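Local coordinates for protein SPD1 nuclease (Streptococcus pyogenes, PDB 2XGR) that probably cleaves DNA as a metal-dependent, non-specific extracellular endonuclease of the His-Me finger group, encoded by a prophage, at residues L70-H84 / P175-G189. Numbering follows the deposited sequence.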
loop_
_atom_site.group_PDB
_atom_site.type_symbol
_atom_site.label_atom_id
_atom_site.label_comp_id
_atom_site.label_asym_id
_atom_site.label_seq_id
_atom_site.Cartn_x
_atom_site.Cartn_y
_atom_site.Cartn_z
ATOM N N LEU A 70 -5.741 21.182 2.837
ATOM C CA LEU A 70 -6.407 20.774 4.075
ATOM C C LEU A 70 -5.498 19.922 4.985
ATOM O O LEU A 70 -5.973 19.257 5.918
ATOM C CB LEU A 70 -7.709 20.020 3.719
ATOM C CG LEU A 70 -8.758 20.912 3.030
ATOM C CD1 LEU A 70 -9.916 19.982 2.657
ATOM C CD2 LEU A 70 -9.198 22.064 4.027
ATOM N N ASN A 71 -4.180 19.985 4.700
ATOM C CA ASN A 71 -3.187 19.232 5.466
ATOM C C ASN A 71 -3.342 17.714 5.326
ATOM O O ASN A 71 -3.006 16.966 6.264
ATOM C CB ASN A 71 -3.217 19.624 6.937
ATOM C CG ASN A 71 -2.823 21.110 7.151
ATOM O OD1 ASN A 71 -1.887 21.652 6.494
ATOM N ND2 ASN A 71 -3.623 21.804 7.968
ATOM N N ARG A 72 -3.966 17.267 4.242
ATOM C CA ARG A 72 -4.175 15.823 4.093
ATOM C C ARG A 72 -3.006 15.269 3.304
ATOM O O ARG A 72 -2.560 15.865 2.302
ATOM C CB ARG A 72 -5.502 15.581 3.278
ATOM C CG ARG A 72 -6.743 16.141 3.983
ATOM C CD ARG A 72 -8.009 15.969 3.108
ATOM N NE ARG A 72 -7.858 16.598 1.778
ATOM C CZ ARG A 72 -8.878 16.899 0.955
ATOM N NH1 ARG A 72 -10.134 16.514 1.235
ATOM N NH2 ARG A 72 -8.636 17.538 -0.174
ATOM N N ALA A 73 -2.621 14.014 3.659
ATOM C CA ALA A 73 -1.630 13.322 2.808
ATOM C C ALA A 73 -2.210 13.033 1.420
ATOM O O ALA A 73 -3.415 12.790 1.253
ATOM C CB ALA A 73 -1.311 11.956 3.488
ATOM N N THR A 74 -1.344 12.974 0.425
ATOM C CA THR A 74 -1.777 12.806 -0.965
ATOM C C THR A 74 -1.292 11.547 -1.654
ATOM O O THR A 74 -2.003 11.032 -2.540
ATOM C CB THR A 74 -1.441 14.035 -1.838
ATOM O OG1 THR A 74 -0.046 14.325 -1.786
ATOM C CG2 THR A 74 -2.213 15.259 -1.244
ATOM N N PHE A 75 -0.077 11.077 -1.339
ATOM C CA PHE A 75 0.301 9.689 -1.763
ATOM C C PHE A 75 1.585 9.293 -1.075
ATOM O O PHE A 75 2.355 10.162 -0.690
ATOM C CB PHE A 75 0.520 9.560 -3.309
ATOM C CG PHE A 75 1.697 10.373 -3.838
ATOM C CD1 PHE A 75 3.012 9.805 -3.941
ATOM C CD2 PHE A 75 1.481 11.667 -4.340
ATOM C CE1 PHE A 75 4.107 10.611 -4.437
ATOM C CE2 PHE A 75 2.534 12.399 -4.894
ATOM C CZ PHE A 75 3.836 11.884 -4.939
ATOM N N SER A 76 1.919 8.001 -1.116
ATOM C CA SER A 76 3.257 7.596 -0.686
ATOM C C SER A 76 3.703 6.491 -1.696
ATOM O O SER A 76 2.903 5.616 -2.076
ATOM C CB SER A 76 3.117 6.988 0.707
ATOM O OG SER A 76 4.413 6.531 1.115
ATOM N N HIS A 77 4.925 6.599 -2.232
ATOM C CA HIS A 77 5.352 5.799 -3.385
ATOM C C HIS A 77 6.758 5.278 -3.111
ATOM O O HIS A 77 7.683 6.071 -2.817
ATOM C CB HIS A 77 5.353 6.654 -4.635
ATOM C CG HIS A 77 5.239 5.889 -5.940
ATOM N ND1 HIS A 77 5.613 4.576 -6.133
ATOM C CD2 HIS A 77 4.880 6.366 -7.167
ATOM C CE1 HIS A 77 5.384 4.239 -7.419
ATOM N NE2 HIS A 77 4.981 5.331 -8.057
ATOM N N ILE A 78 6.919 3.949 -3.077
ATOM C CA ILE A 78 8.243 3.389 -2.770
ATOM C C ILE A 78 8.722 2.498 -3.910
ATOM O O ILE A 78 7.915 1.891 -4.652
ATOM C CB ILE A 78 8.158 2.634 -1.407
ATOM C CG1 ILE A 78 9.561 2.329 -0.813
ATOM C CG2 ILE A 78 7.280 1.332 -1.504
ATOM C CD1 ILE A 78 9.450 1.862 0.706
ATOM N N GLN A 79 10.037 2.378 -4.032
ATOM C CA GLN A 79 10.565 1.360 -4.938
ATOM C C GLN A 79 11.739 0.726 -4.174
ATOM O O GLN A 79 12.651 1.445 -3.726
ATOM C CB GLN A 79 10.936 2.011 -6.286
ATOM C CG GLN A 79 11.256 0.926 -7.332
ATOM C CD GLN A 79 11.573 1.503 -8.666
ATOM O OE1 GLN A 79 12.746 1.460 -9.084
ATOM N NE2 GLN A 79 10.557 2.081 -9.346
ATOM N N LEU A 80 11.619 -0.572 -3.863
ATOM C CA LEU A 80 12.605 -1.167 -2.912
ATOM C C LEU A 80 12.866 -2.622 -3.239
ATOM O O LEU A 80 12.040 -3.276 -3.946
ATOM C CB LEU A 80 12.118 -0.994 -1.425
ATOM C CG LEU A 80 11.077 -2.037 -0.938
ATOM C CD1 LEU A 80 11.011 -2.118 0.603
ATOM C CD2 LEU A 80 9.606 -1.707 -1.567
ATOM N N GLN A 81 13.967 -3.142 -2.678
ATOM C CA GLN A 81 14.160 -4.594 -2.521
ATOM C C GLN A 81 13.979 -5.044 -1.096
ATOM O O GLN A 81 13.986 -4.258 -0.152
ATOM C CB GLN A 81 15.591 -4.994 -3.009
ATOM C CG GLN A 81 15.895 -4.511 -4.452
ATOM C CD GLN A 81 17.339 -4.890 -4.806
ATOM O OE1 GLN A 81 18.248 -4.469 -4.117
ATOM N NE2 GLN A 81 17.532 -5.642 -5.864
ATOM N N ASP A 82 13.949 -6.375 -0.938
ATOM C CA ASP A 82 13.781 -6.991 0.371
ATOM C C ASP A 82 14.855 -6.454 1.333
ATOM O O ASP A 82 14.541 -6.115 2.489
ATOM C CB ASP A 82 13.956 -8.499 0.258
ATOM C CG ASP A 82 13.867 -9.207 1.618
ATOM O OD1 ASP A 82 12.825 -9.219 2.235
ATOM O OD2 ASP A 82 14.879 -9.693 2.096
ATOM N N ARG A 83 16.054 -6.207 0.786
ATOM C CA ARG A 83 17.186 -5.798 1.665
ATOM C C ARG A 83 17.001 -4.443 2.302
ATOM O O ARG A 83 17.706 -4.082 3.262
ATOM C CB ARG A 83 18.522 -5.756 0.898
ATOM C CG ARG A 83 18.619 -4.700 -0.189
ATOM C CD ARG A 83 19.797 -5.016 -1.116
ATOM N NE ARG A 83 19.532 -6.263 -1.882
ATOM C CZ ARG A 83 20.324 -6.782 -2.820
ATOM N NH1 ARG A 83 21.496 -6.217 -3.080
ATOM N NH2 ARG A 83 19.973 -7.885 -3.482
ATOM N N HIS A 84 16.098 -3.646 1.715
ATOM C CA HIS A 84 15.918 -2.273 2.193
ATOM C C HIS A 84 14.859 -2.113 3.251
ATOM O O HIS A 84 14.678 -0.995 3.741
ATOM C CB HIS A 84 15.542 -1.361 1.068
ATOM C CG HIS A 84 16.437 -1.420 -0.120
ATOM N ND1 HIS A 84 17.753 -0.950 -0.097
ATOM C CD2 HIS A 84 16.185 -1.796 -1.398
ATOM C CE1 HIS A 84 18.306 -1.157 -1.284
ATOM N NE2 HIS A 84 17.360 -1.617 -2.105
ATOM N N PRO A 175 14.989 -11.757 -4.041
ATOM C CA PRO A 175 15.772 -10.702 -3.407
ATOM C C PRO A 175 16.488 -9.786 -4.389
ATOM O O PRO A 175 16.965 -8.729 -3.972
ATOM C CB PRO A 175 16.791 -11.470 -2.545
ATOM C CG PRO A 175 16.928 -12.839 -3.248
ATOM C CD PRO A 175 15.489 -13.114 -3.668
ATOM N N ASP A 176 16.594 -10.193 -5.669
ATOM C CA ASP A 176 17.221 -9.346 -6.639
ATOM C C ASP A 176 16.244 -8.454 -7.387
ATOM O O ASP A 176 16.683 -7.582 -8.150
ATOM C CB ASP A 176 18.042 -10.179 -7.645
ATOM C CG ASP A 176 19.249 -10.888 -6.978
ATOM O OD1 ASP A 176 20.020 -10.229 -6.217
ATOM O OD2 ASP A 176 19.343 -12.124 -7.144
ATOM N N PHE A 177 14.949 -8.665 -7.173
ATOM C CA PHE A 177 13.933 -7.898 -7.898
ATOM C C PHE A 177 13.424 -6.749 -7.017
ATOM O O PHE A 177 13.689 -6.680 -5.799
ATOM C CB PHE A 177 12.736 -8.789 -8.302
ATOM C CG PHE A 177 13.092 -9.856 -9.348
ATOM C CD1 PHE A 177 14.272 -9.753 -10.066
ATOM C CD2 PHE A 177 12.186 -10.895 -9.633
ATOM C CE1 PHE A 177 14.591 -10.732 -11.061
ATOM C CE2 PHE A 177 12.500 -11.845 -10.665
ATOM C CZ PHE A 177 13.688 -11.727 -11.345
ATOM N N TRP A 178 12.720 -5.813 -7.667
ATOM C CA TRP A 178 12.241 -4.604 -6.962
ATOM C C TRP A 178 10.735 -4.617 -6.955
ATOM O O TRP A 178 10.118 -5.151 -7.870
ATOM C CB TRP A 178 12.636 -3.363 -7.745
ATOM C CG TRP A 178 14.140 -3.206 -7.819
ATOM C CD1 TRP A 178 15.016 -3.861 -8.667
ATOM C CD2 TRP A 178 14.935 -2.341 -6.993
ATOM N NE1 TRP A 178 16.343 -3.468 -8.374
ATOM C CE2 TRP A 178 16.305 -2.545 -7.353
ATOM C CE3 TRP A 178 14.629 -1.453 -5.932
ATOM C CZ2 TRP A 178 17.346 -1.842 -6.724
ATOM C CZ3 TRP A 178 15.669 -0.732 -5.348
ATOM C CH2 TRP A 178 17.010 -0.962 -5.717
ATOM N N LEU A 179 10.168 -4.039 -5.912
ATOM C CA LEU A 179 8.724 -3.749 -5.859
ATOM C C LEU A 179 8.549 -2.257 -6.019
ATOM O O LEU A 179 9.194 -1.456 -5.285
ATOM C CB LEU A 179 8.226 -4.188 -4.488
ATOM C CG LEU A 179 6.778 -3.698 -4.168
ATOM C CD1 LEU A 179 5.722 -4.289 -5.194
ATOM C CD2 LEU A 179 6.398 -4.056 -2.693
ATOM N N ASP A 180 7.671 -1.847 -6.941
ATOM C CA ASP A 180 7.283 -0.446 -7.008
ATOM C C ASP A 180 5.867 -0.446 -6.456
ATOM O O ASP A 180 4.959 -1.125 -6.981
ATOM C CB ASP A 180 7.324 0.047 -8.486
ATOM C CG ASP A 180 6.884 1.501 -8.629
ATOM O OD1 ASP A 180 5.702 1.788 -8.434
ATOM O OD2 ASP A 180 7.784 2.360 -8.863
ATOM N N TYR A 181 5.621 0.375 -5.427
ATOM C CA TYR A 181 4.368 0.277 -4.733
ATOM C C TYR A 181 3.913 1.688 -4.326
ATOM O O TYR A 181 4.638 2.417 -3.639
ATOM C CB TYR A 181 4.605 -0.618 -3.464
ATOM C CG TYR A 181 3.453 -0.733 -2.465
ATOM C CD1 TYR A 181 2.107 -0.932 -2.877
ATOM C CD2 TYR A 181 3.688 -0.620 -1.101
ATOM C CE1 TYR A 181 1.064 -1.049 -1.917
ATOM C CE2 TYR A 181 2.642 -0.713 -0.129
ATOM C CZ TYR A 181 1.342 -0.944 -0.569
ATOM O OH TYR A 181 0.361 -1.090 0.377
ATOM N N LYS A 182 2.707 2.069 -4.768
ATOM C CA LYS A 182 2.200 3.420 -4.509
ATOM C C LYS A 182 0.870 3.262 -3.794
ATOM O O LYS A 182 0.033 2.441 -4.219
ATOM C CB LYS A 182 1.996 4.147 -5.858
ATOM C CG LYS A 182 1.623 5.626 -5.588
ATOM C CD LYS A 182 1.288 6.360 -6.934
ATOM C CE LYS A 182 1.001 7.834 -6.664
ATOM N NZ LYS A 182 0.679 8.433 -8.023
ATOM N N VAL A 183 0.687 4.010 -2.702
ATOM C CA VAL A 183 -0.575 3.996 -1.961
ATOM C C VAL A 183 -1.148 5.416 -2.002
ATOM O O VAL A 183 -0.508 6.396 -1.602
ATOM C CB VAL A 183 -0.353 3.499 -0.491
ATOM C CG1 VAL A 183 -1.720 3.512 0.271
ATOM C CG2 VAL A 183 0.287 2.060 -0.545
ATOM N N THR A 184 -2.354 5.518 -2.548
ATOM C CA THR A 184 -3.011 6.874 -2.743
ATOM C C THR A 184 -4.371 6.935 -2.073
ATOM O O THR A 184 -5.279 6.117 -2.417
ATOM C CB THR A 184 -3.211 7.151 -4.271
ATOM O OG1 THR A 184 -1.996 6.960 -5.014
ATOM C CG2 THR A 184 -3.825 8.545 -4.522
ATOM N N PRO A 185 -4.546 7.855 -1.108
ATOM C CA PRO A 185 -5.854 8.023 -0.482
ATOM C C PRO A 185 -6.743 8.800 -1.455
ATOM O O PRO A 185 -6.229 9.698 -2.150
ATOM C CB PRO A 185 -5.543 8.803 0.804
ATOM C CG PRO A 185 -4.270 9.653 0.488
ATOM C CD PRO A 185 -3.501 8.708 -0.517
ATOM N N ILE A 186 -8.019 8.425 -1.484
ATOM C CA ILE A 186 -9.000 9.068 -2.359
ATOM C C ILE A 186 -9.995 9.837 -1.481
ATOM O O ILE A 186 -10.720 9.242 -0.666
ATOM C CB ILE A 186 -9.756 7.985 -3.192
ATOM C CG1 ILE A 186 -8.795 6.990 -3.937
ATOM C CG2 ILE A 186 -10.725 8.629 -4.224
ATOM C CD1 ILE A 186 -7.851 7.669 -4.861
ATOM N N TYR A 187 -10.084 11.169 -1.705
ATOM C CA TYR A 187 -10.954 12.003 -0.822
ATOM C C TYR A 187 -12.118 12.520 -1.673
ATOM O O TYR A 187 -12.002 12.649 -2.916
ATOM C CB TYR A 187 -10.230 13.225 -0.273
ATOM C CG TYR A 187 -8.970 12.900 0.551
ATOM C CD1 TYR A 187 -9.076 12.563 1.901
ATOM C CD2 TYR A 187 -7.712 12.932 -0.064
ATOM C CE1 TYR A 187 -7.920 12.254 2.626
ATOM C CE2 TYR A 187 -6.549 12.668 0.633
ATOM C CZ TYR A 187 -6.678 12.331 2.014
ATOM O OH TYR A 187 -5.513 12.062 2.735
ATOM N N SER A 188 -13.188 12.852 -0.973
ATOM C CA SER A 188 -14.285 13.591 -1.546
ATOM C C SER A 188 -14.353 14.935 -0.885
ATOM O O SER A 188 -14.392 15.031 0.357
ATOM C CB SER A 188 -15.614 12.857 -1.289
ATOM O OG SER A 188 -16.726 13.790 -1.537
ATOM N N GLY A 189 -14.364 15.990 -1.709
ATOM C CA GLY A 189 -14.619 17.356 -1.163
ATOM C C GLY A 189 -13.685 17.757 -0.039
ATOM O O GLY A 189 -12.462 17.652 -0.189
HETATM O O HOH W 1 -10.774 17.143 -2.313
HETATM O O HOH W 2 -4.573 11.746 -2.861
HETATM O O HOH W 3 20.151 -6.771 -6.669
HETATM O O HOH W 4 13.659 -8.057 -3.299
HETATM O O HOH W 5 17.008 -7.873 -1.330
#
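Pro175 O receives Arg83 NH2 at 3.2 Å, the donor standing above the carbonyl plane, while a water on the same oxygen also serves Arg83 N and NE. Asp176 OD1 adds a long salt bridge to that guanidinium. Next comes Trp178, whose indole carries Gln81 on one face: Gln81 CG sits 3.4 Å from the centroid of the six-membered ring, and the amide beyond lies almost flat on the indole, planes 11° apart. Phe56 meets the Trp178 ring edge-to-face.

From Leu179 to Val183 the strand runs antiparallel to 76-80, with paired backbone bonds at Leu179-Leu80, Tyr181-Ile78 and Val183-Ser76. Asp180 OD2 takes Gln79 NE2 on its anti lone pair at 2.8 Å, the acceptor lying in the amide plane. On the other face, Tyr181 CB meets Ile78 CG2 at 3.8 Å, and its hydroxyl goes to Glu164 of helix 160-173. Lys182, extended throughout with CG anti to the backbone N (chi1 -173°), lays CB over the centre of the His77 ring at 3.6 Å and brings NZ over the face of Phe75, 5.0 Å from its centroid.

Near the end of strand 178-186, Pro185 CG packs on Ala73 O, which Tyr187 OH, just beyond the strand, grips at 2.7 Å on an in-plane lone pair. The Arg72 guanidinium stacks on the Tyr187 ring, planes 19° apart, and sends NH1 to Gly189 O at 3.0 Å; Asp68 pairs with its NE. Strand 76-80 is thus joined into the central antiparallel sheet, with the buried Gln79 NE2 and Asp180 OD2 bonded to each other and each again to the backbone of Leu54, while cationic groups over aromatic faces extend the contact toward Gly189, where Asp68 probably offsets the arginine's charge.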